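Local structure of coiled-coil quantitatively-enriched protein 1 (Schizosaccharomyces pombe, 7CUJ) at residues N133-T136 / Q137-S141; G215-E218 / H219-C223; R283-A286 / K287-T291. The protein links telomeres to the meiotic centrosome component pcp1 and is required for telomere clustering in meiotic prophase, telomere length regulation and chromosome segregation. All coordinates share one frame; numbering follows the deposited sequence.

The three interactions are local, each formed along one helix of the parallel six-stranded sheet domain that this chain represents within a longer protein. They come in series: interaction 1 on helix 129-141, interaction 2 at the start of helix 217-223, and interaction 3 on helix 275-294. Centres of interactions 1 and 2 lie about 27 Å apart, on opposite sides of the chain's centre; interaction 3 is about 21 Å from the first and 22 Å from the second. None touches another. Helix 102-112 reaches all three: it packs against L135 and W138, against A286 and A290, and sends K103 to a salt bridge with E218, so one helix probably connects parts of the domain far apart in sequence.

Interaction 1: residues N133-T136 / Q137-S141; sequences NTLT and QWLKS
L135 reaches along its helix with one methyl, CD2, which lies 3.9 Å from CG of L139 and meets the next turn there. The two leucine side chains run at a slant to each other, and the same CD2 sits at the rim of the W138 indole, near the ring plane, 4.0 Å from CE3. W138 has CG anti to the backbone N (chi1 179°), which carries the indole off the helix to meet F104. All of this lies on helix 129-141, which follows strand 121-126 of the parallel sheet; its i to i+4 bonds include L139 N to L135 O at 2.9 Å. L135 and T136 also touch I164 of strand 162-166, so this face packs on the sheet. With L139 cut back to an alanine, CD2 of L135 would probably lose its leucine neighbour and the packing on A146 would weaken. On the adjoining face T136 and K140 lie side by side: CG of the lysine is 3.3 Å from T136 O, and the extended chain beyond it brings CE to 3.9 Å from T136 CG2. T136 OG1 stays beside its own backbone N and bonds to A132 O.

Interaction 2: residues G215-E218 / H219-C223; sequences GSIE and HAIKC
H219 holds CG anti to its backbone N (chi1 -164°), and the imidazole swings back beside the turn that precedes the helix, presenting ND1 to G215. S216 has OG between its backbone N and carbonyl carbon (chi1 72°), from where it can face the first turn. The G215 N-H reaches H219 ND1 at 3.2 Å, lying in the ring plane with an N-H...N angle of 158°, so the bond meets the ring at its edge. S216 N-caps helix 217-223 just after strand 208-213 of the parallel sheet: its OG accepts from E218 N at 3.2 Å and also bonds to H213 O, joining the helix start to the strand end before it. Behind the cap, A220 N bonds to S216 O at 3.3 Å and I221 N to I217 O at 2.8 Å. CD1 of I221 meets CG1 of I217 at 3.8 Å, a slanting contact of two isoleucines set between helices 47-65 and 232-243; I221 also touches M195 of helix 191-200. The E218 carboxylate forms a salt bridge with K103 and accepts from the backbone N of I191 and H213. As ND1 accepts from G215 N, it carries no proton in this arrangement, and NE2, bonded to M308 O, is the donor; the ring is therefore probably the neutral NE2-H tautomer, fixed in rotation by a backbone group at each nitrogen.

Interaction 3: residues R283-A286 / K287-T291; sequences RDIA and KNVAT
N288 folds back over the preceding turn of its helix to meet D284. Its CB lies 3.4 Å from D284 O and also approaches I285 O. CG, the next atom, is again 3.4 Å from D284 O, and at the tip ND2 comes to 2.8 Å from that oxygen, though an N-H...O angle of 126° makes this a weak hydrogen bond. The first torsion (chi1 -88°) brings the amide alongside the backbone, and chi2 turns ND2 rather than OD1 to the carbonyl. D284 O also accepts the regular helical bond from N288 N at 3.2 Å, with that donor above the carbonyl plane, so backbone and side chain of one residue converge on a single oxygen. A comparable pairing recurs one turn on, where T291 N and T291 OG1 both give to K287 O; OG1 is 2.7 Å from it, and the two donors arrive from opposite faces of its plane. K287 itself is extended beyond CG, with CG 3.3 Å from R283 O, and its NZ stays 4.7 Å from D284 OD1, a separation at which any attraction is through space rather than a direct contact. On another flank CG2 of V289 rests 3.2 Å from I285 O and faces CG2 of I285 more loosely. This section of helix 275-294 packs one side on helix 102-112, with A286 against F106 and E109 and A290 against L110, while I285 and N288 touch the loop residues L304 and P303 that follow it.

Interaction 1: residues N133-T136 / Q137-S141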
loop_
_atom_site.group_PDB
_atom_site.type_symbol
_atom_site.label_atom_id
_atom_site.label_comp_id
_atom_site.label_asym_id
_atom_site.label_seq_id
_atom_site.Cartn_x
_atom_site.Cartn_y
_atom_site.Cartn_z
ATOM N N ASN A 133 30.999 15.072 6.321
ATOM C CA ASN A 133 31.692 16.180 5.683
ATOM C C ASN A 133 31.064 17.504 6.112
ATOM O O ASN A 133 31.779 18.449 6.443
ATOM C CB ASN A 133 31.686 16.065 4.156
ATOM C CG ASN A 133 32.299 14.781 3.636
ATOM O OD1 ASN A 133 33.040 14.102 4.345
ATOM N ND2 ASN A 133 32.001 14.445 2.390
ATOM N N THR A 134 29.727 17.555 6.091
ATOM C CA THR A 134 28.980 18.765 6.398
ATOM C C THR A 134 29.181 19.145 7.865
ATOM O O THR A 134 29.353 20.321 8.176
ATOM C CB THR A 134 27.499 18.617 6.020
ATOM O OG1 THR A 134 27.411 18.219 4.651
ATOM C CG2 THR A 134 26.699 19.885 6.232
ATOM N N LEU A 135 29.168 18.142 8.754
ATOM C CA LEU A 135 29.316 18.367 10.185
ATOM C C LEU A 135 30.714 18.918 10.457
ATOM O O LEU A 135 30.856 19.939 11.124
ATOM C CB LEU A 135 29.099 17.045 10.931
ATOM C CG LEU A 135 28.342 17.094 12.262
ATOM C CD1 LEU A 135 28.903 16.062 13.227
ATOM C CD2 LEU A 135 28.372 18.476 12.898
ATOM N N THR A 136 31.727 18.229 9.911
ATOM C CA THR A 136 33.131 18.579 10.067
ATOM C C THR A 136 33.362 20.032 9.658
ATOM O O THR A 136 34.011 20.785 10.381
ATOM C CB THR A 136 34.038 17.634 9.264
ATOM O OG1 THR A 136 33.788 16.286 9.663
ATOM C CG2 THR A 136 35.512 17.936 9.428
ATOM N N GLN A 137 32.819 20.413 8.496
ATOM C CA GLN A 137 33.036 21.736 7.936
ATOM C C GLN A 137 32.276 22.782 8.747
ATOM O O GLN A 137 32.725 23.920 8.870
ATOM C CB GLN A 137 32.651 21.776 6.454
ATOM C CG GLN A 137 33.599 21.001 5.547
ATOM C CD GLN A 137 35.028 21.491 5.593
ATOM O OE1 GLN A 137 35.299 22.682 5.734
ATOM N NE2 GLN A 137 35.964 20.564 5.465
ATOM N N TRP A 138 31.128 22.382 9.305
ATOM C CA TRP A 138 30.280 23.313 10.029
ATOM C C TRP A 138 30.835 23.600 11.424
ATOM O O TRP A 138 30.653 24.702 11.939
ATOM C CB TRP A 138 28.831 22.821 10.075
ATOM C CG TRP A 138 27.939 23.745 10.843
ATOM C CD1 TRP A 138 27.627 25.036 10.529
ATOM C CD2 TRP A 138 27.265 23.459 12.080
ATOM N NE1 TRP A 138 26.796 25.569 11.476
ATOM C CE2 TRP A 138 26.555 24.626 12.439
ATOM C CE3 TRP A 138 27.187 22.336 12.913
ATOM C CZ2 TRP A 138 25.779 24.697 13.595
ATOM C CZ3 TRP A 138 26.419 22.408 14.054
ATOM C CH2 TRP A 138 25.724 23.572 14.387
ATOM N N LEU A 139 31.499 22.609 12.030
ATOM C CA LEU A 139 32.084 22.784 13.351
ATOM C C LEU A 139 33.307 23.695 13.262
ATOM O O LEU A 139 33.519 24.527 14.142
ATOM C CB LEU A 139 32.448 21.422 13.955
ATOM C CG LEU A 139 31.277 20.562 14.431
ATOM C CD1 LEU A 139 31.768 19.203 14.906
ATOM C CD2 LEU A 139 30.489 21.257 15.532
ATOM N N LYS A 140 34.100 23.526 12.195
ATOM C CA LYS A 140 35.242 24.382 11.913
ATOM C C LYS A 140 34.768 25.828 11.796
ATOM O O LYS A 140 35.394 26.736 12.337
ATOM C CB LYS A 140 35.930 23.955 10.613
ATOM C CG LYS A 140 36.744 22.670 10.679
ATOM C CD LYS A 140 37.258 22.239 9.320
ATOM C CE LYS A 140 38.024 20.934 9.355
ATOM N NZ LYS A 140 38.556 20.563 8.023
ATOM N N SER A 141 33.640 26.007 11.098
ATOM C CA SER A 141 33.011 27.294 10.842
ATOM C C SER A 141 32.713 28.044 12.140
ATOM O O SER A 141 32.661 29.272 12.140
ATOM C CB SER A 141 31.764 27.107 10.009
ATOM O OG SER A 141 30.742 28.017 10.393
#

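Interaction 2: residues G215-E218 / H219-C223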
loop_
_atom_site.group_PDB
_atom_site.type_symbol
_atom_site.label_atom_id
_atom_site.label_comp_id
_atom_site.label_asym_id
_atom_site.label_seq_id
_atom_site.Cartn_x
_atom_site.Cartn_y
_atom_site.Cartn_z
ATOM N N GLY A 215 11.389 9.384 19.982
ATOM C CA GLY A 215 10.228 8.948 19.221
ATOM C C GLY A 215 10.592 8.401 17.843
ATOM O O GLY A 215 9.703 8.054 17.069
ATOM N N SER A 216 11.898 8.326 17.554
ATOM C CA SER A 216 12.395 7.834 16.278
ATOM C C SER A 216 12.624 6.325 16.356
ATOM O O SER A 216 12.371 5.716 17.393
ATOM C CB SER A 216 13.653 8.567 15.875
ATOM O OG SER A 216 14.752 8.176 16.686
ATOM N N ILE A 217 13.115 5.742 15.251
ATOM C CA ILE A 217 13.498 4.338 15.198
ATOM C C ILE A 217 14.670 4.078 16.142
ATOM O O ILE A 217 14.845 2.955 16.609
ATOM C CB ILE A 217 13.815 3.876 13.759
ATOM C CG1 ILE A 217 13.971 2.353 13.699
ATOM C CG2 ILE A 217 15.040 4.593 13.205
ATOM C CD1 ILE A 217 13.859 1.765 12.318
ATOM N N GLU A 218 15.469 5.122 16.395
ATOM C CA GLU A 218 16.626 5.036 17.272
ATOM C C GLU A 218 16.149 4.721 18.687
ATOM O O GLU A 218 16.707 3.854 19.355
ATOM C CB GLU A 218 17.411 6.349 17.258
ATOM C CG GLU A 218 17.913 6.771 15.890
ATOM C CD GLU A 218 18.930 7.903 15.933
ATOM O OE1 GLU A 218 18.625 8.961 16.531
ATOM O OE2 GLU A 218 20.030 7.722 15.380
ATOM N N HIS A 219 15.103 5.434 19.122
ATOM C CA HIS A 219 14.461 5.215 20.408
ATOM C C HIS A 219 13.928 3.787 20.499
ATOM O O HIS A 219 14.098 3.130 21.524
ATOM C CB HIS A 219 13.351 6.254 20.617
ATOM C CG HIS A 219 12.885 6.378 22.027
ATOM N ND1 HIS A 219 12.078 7.419 22.442
ATOM C CD2 HIS A 219 13.109 5.613 23.117
ATOM C CE1 HIS A 219 11.815 7.286 23.727
ATOM N NE2 HIS A 219 12.439 6.186 24.163
ATOM N N ALA A 220 13.297 3.317 19.413
ATOM C CA ALA A 220 12.687 1.997 19.365
ATOM C C ALA A 220 13.752 0.904 19.439
ATOM O O ALA A 220 13.595 -0.064 20.181
ATOM C CB ALA A 220 11.829 1.862 18.128
ATOM N N ILE A 221 14.833 1.069 18.669
ATOM C CA ILE A 221 15.947 0.133 18.692
ATOM C C ILE A 221 16.516 0.054 20.112
ATOM O O ILE A 221 16.843 -1.033 20.589
ATOM C CB ILE A 221 17.008 0.506 17.636
ATOM C CG1 ILE A 221 16.509 0.199 16.219
ATOM C CG2 ILE A 221 18.336 -0.185 17.923
ATOM C CD1 ILE A 221 17.239 0.939 15.121
ATOM N N LYS A 222 16.605 1.209 20.785
ATOM C CA LYS A 222 17.116 1.291 22.147
ATOM C C LYS A 222 16.287 0.409 23.083
ATOM O O LYS A 222 16.853 -0.338 23.877
ATOM C CB LYS A 222 17.246 2.756 22.590
ATOM C CG LYS A 222 16.830 3.081 24.021
ATOM C CD LYS A 222 17.794 2.610 25.087
ATOM C CE LYS A 222 17.124 2.426 26.434
ATOM N NZ LYS A 222 18.060 1.877 27.446
ATOM N N CYS A 223 14.953 0.479 22.961
ATOM C CA CYS A 223 14.043 -0.154 23.906
ATOM C C CYS A 223 13.934 -1.661 23.667
ATOM O O CYS A 223 13.449 -2.381 24.536
ATOM C CB CYS A 223 12.655 0.475 23.848
ATOM S SG CYS A 223 12.601 2.166 24.498
#

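Interaction 3: residues R283-A286 / K287-T291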
loop_
_atom_site.group_PDB
_atom_site.type_symbol
_atom_site.label_atom_id
_atom_site.label_comp_id
_atom_site.label_asym_id
_atom_site.label_seq_id
_atom_site.Cartn_x
_atom_site.Cartn_y
_atom_site.Cartn_z
ATOM N N ARG A 283 19.829 23.196 24.357
ATOM C CA ARG A 283 20.889 23.960 24.996
ATOM C C ARG A 283 21.059 23.512 26.445
ATOM O O ARG A 283 22.185 23.346 26.907
ATOM C CB ARG A 283 20.604 25.462 24.899
ATOM C CG ARG A 283 20.901 26.037 23.523
ATOM C CD ARG A 283 20.351 27.427 23.293
ATOM N NE ARG A 283 20.625 27.830 21.921
ATOM C CZ ARG A 283 20.438 29.049 21.429
ATOM N NH1 ARG A 283 19.971 30.018 22.199
ATOM N NH2 ARG A 283 20.726 29.297 20.163
ATOM N N ASP A 284 19.934 23.308 27.141
ATOM C CA ASP A 284 19.937 22.904 28.539
ATOM C C ASP A 284 20.555 21.516 28.685
ATOM O O ASP A 284 21.280 21.262 29.645
ATOM C CB ASP A 284 18.543 23.014 29.163
ATOM C CG ASP A 284 18.142 24.439 29.513
ATOM O OD1 ASP A 284 18.669 25.377 28.874
ATOM O OD2 ASP A 284 17.307 24.604 30.427
ATOM N N ILE A 285 20.273 20.629 27.721
ATOM C CA ILE A 285 20.878 19.307 27.709
ATOM C C ILE A 285 22.377 19.447 27.445
ATOM O O ILE A 285 23.179 18.764 28.077
ATOM C CB ILE A 285 20.178 18.361 26.708
ATOM C CG1 ILE A 285 18.776 17.972 27.186
ATOM C CG2 ILE A 285 21.028 17.127 26.441
ATOM C CD1 ILE A 285 17.873 17.445 26.092
ATOM N N ALA A 286 22.739 20.359 26.533
ATOM C CA ALA A 286 24.122 20.555 26.122
ATOM C C ALA A 286 24.954 21.144 27.261
ATOM O O ALA A 286 26.080 20.705 27.490
ATOM C CB ALA A 286 24.181 21.420 24.887
ATOM N N LYS A 287 24.394 22.139 27.962
ATOM C CA LYS A 287 25.050 22.774 29.095
ATOM C C LYS A 287 25.329 21.736 30.180
ATOM O O LYS A 287 26.432 21.685 30.719
ATOM C CB LYS A 287 24.204 23.933 29.634
ATOM C CG LYS A 287 24.238 25.202 28.791
ATOM C CD LYS A 287 23.200 26.234 29.174
ATOM C CE LYS A 287 23.270 27.468 28.298
ATOM N NZ LYS A 287 22.245 28.472 28.669
ATOM N N ASN A 288 24.319 20.901 30.463
ATOM C CA ASN A 288 24.368 19.898 31.516
ATOM C C ASN A 288 25.459 18.866 31.240
ATOM O O ASN A 288 26.183 18.481 32.156
ATOM C CB ASN A 288 23.016 19.204 31.704
ATOM C CG ASN A 288 22.104 19.921 32.676
ATOM O OD1 ASN A 288 21.732 19.363 33.704
ATOM N ND2 ASN A 288 21.739 21.153 32.363
ATOM N N VAL A 289 25.550 18.411 29.984
ATOM C CA VAL A 289 26.486 17.366 29.595
ATOM C C VAL A 289 27.907 17.926 29.649
ATOM O O VAL A 289 28.820 17.249 30.119
ATOM C CB VAL A 289 26.143 16.758 28.217
ATOM C CG1 VAL A 289 27.229 15.821 27.708
ATOM C CG2 VAL A 289 24.802 16.041 28.229
ATOM N N ALA A 290 28.074 19.166 29.174
ATOM C CA ALA A 290 29.367 19.833 29.181
ATOM C C ALA A 290 29.859 19.954 30.620
ATOM O O ALA A 290 30.942 19.472 30.948
ATOM C CB ALA A 290 29.264 21.180 28.506
ATOM N N THR A 291 29.026 20.574 31.467
ATOM C CA THR A 291 29.273 20.711 32.893
ATOM C C THR A 291 29.684 19.360 33.470
ATOM O O THR A 291 30.629 19.279 34.248
ATOM C CB THR A 291 28.039 21.277 33.608
ATOM O OG1 THR A 291 27.685 22.501 32.965
ATOM C CG2 THR A 291 28.258 21.519 35.086
#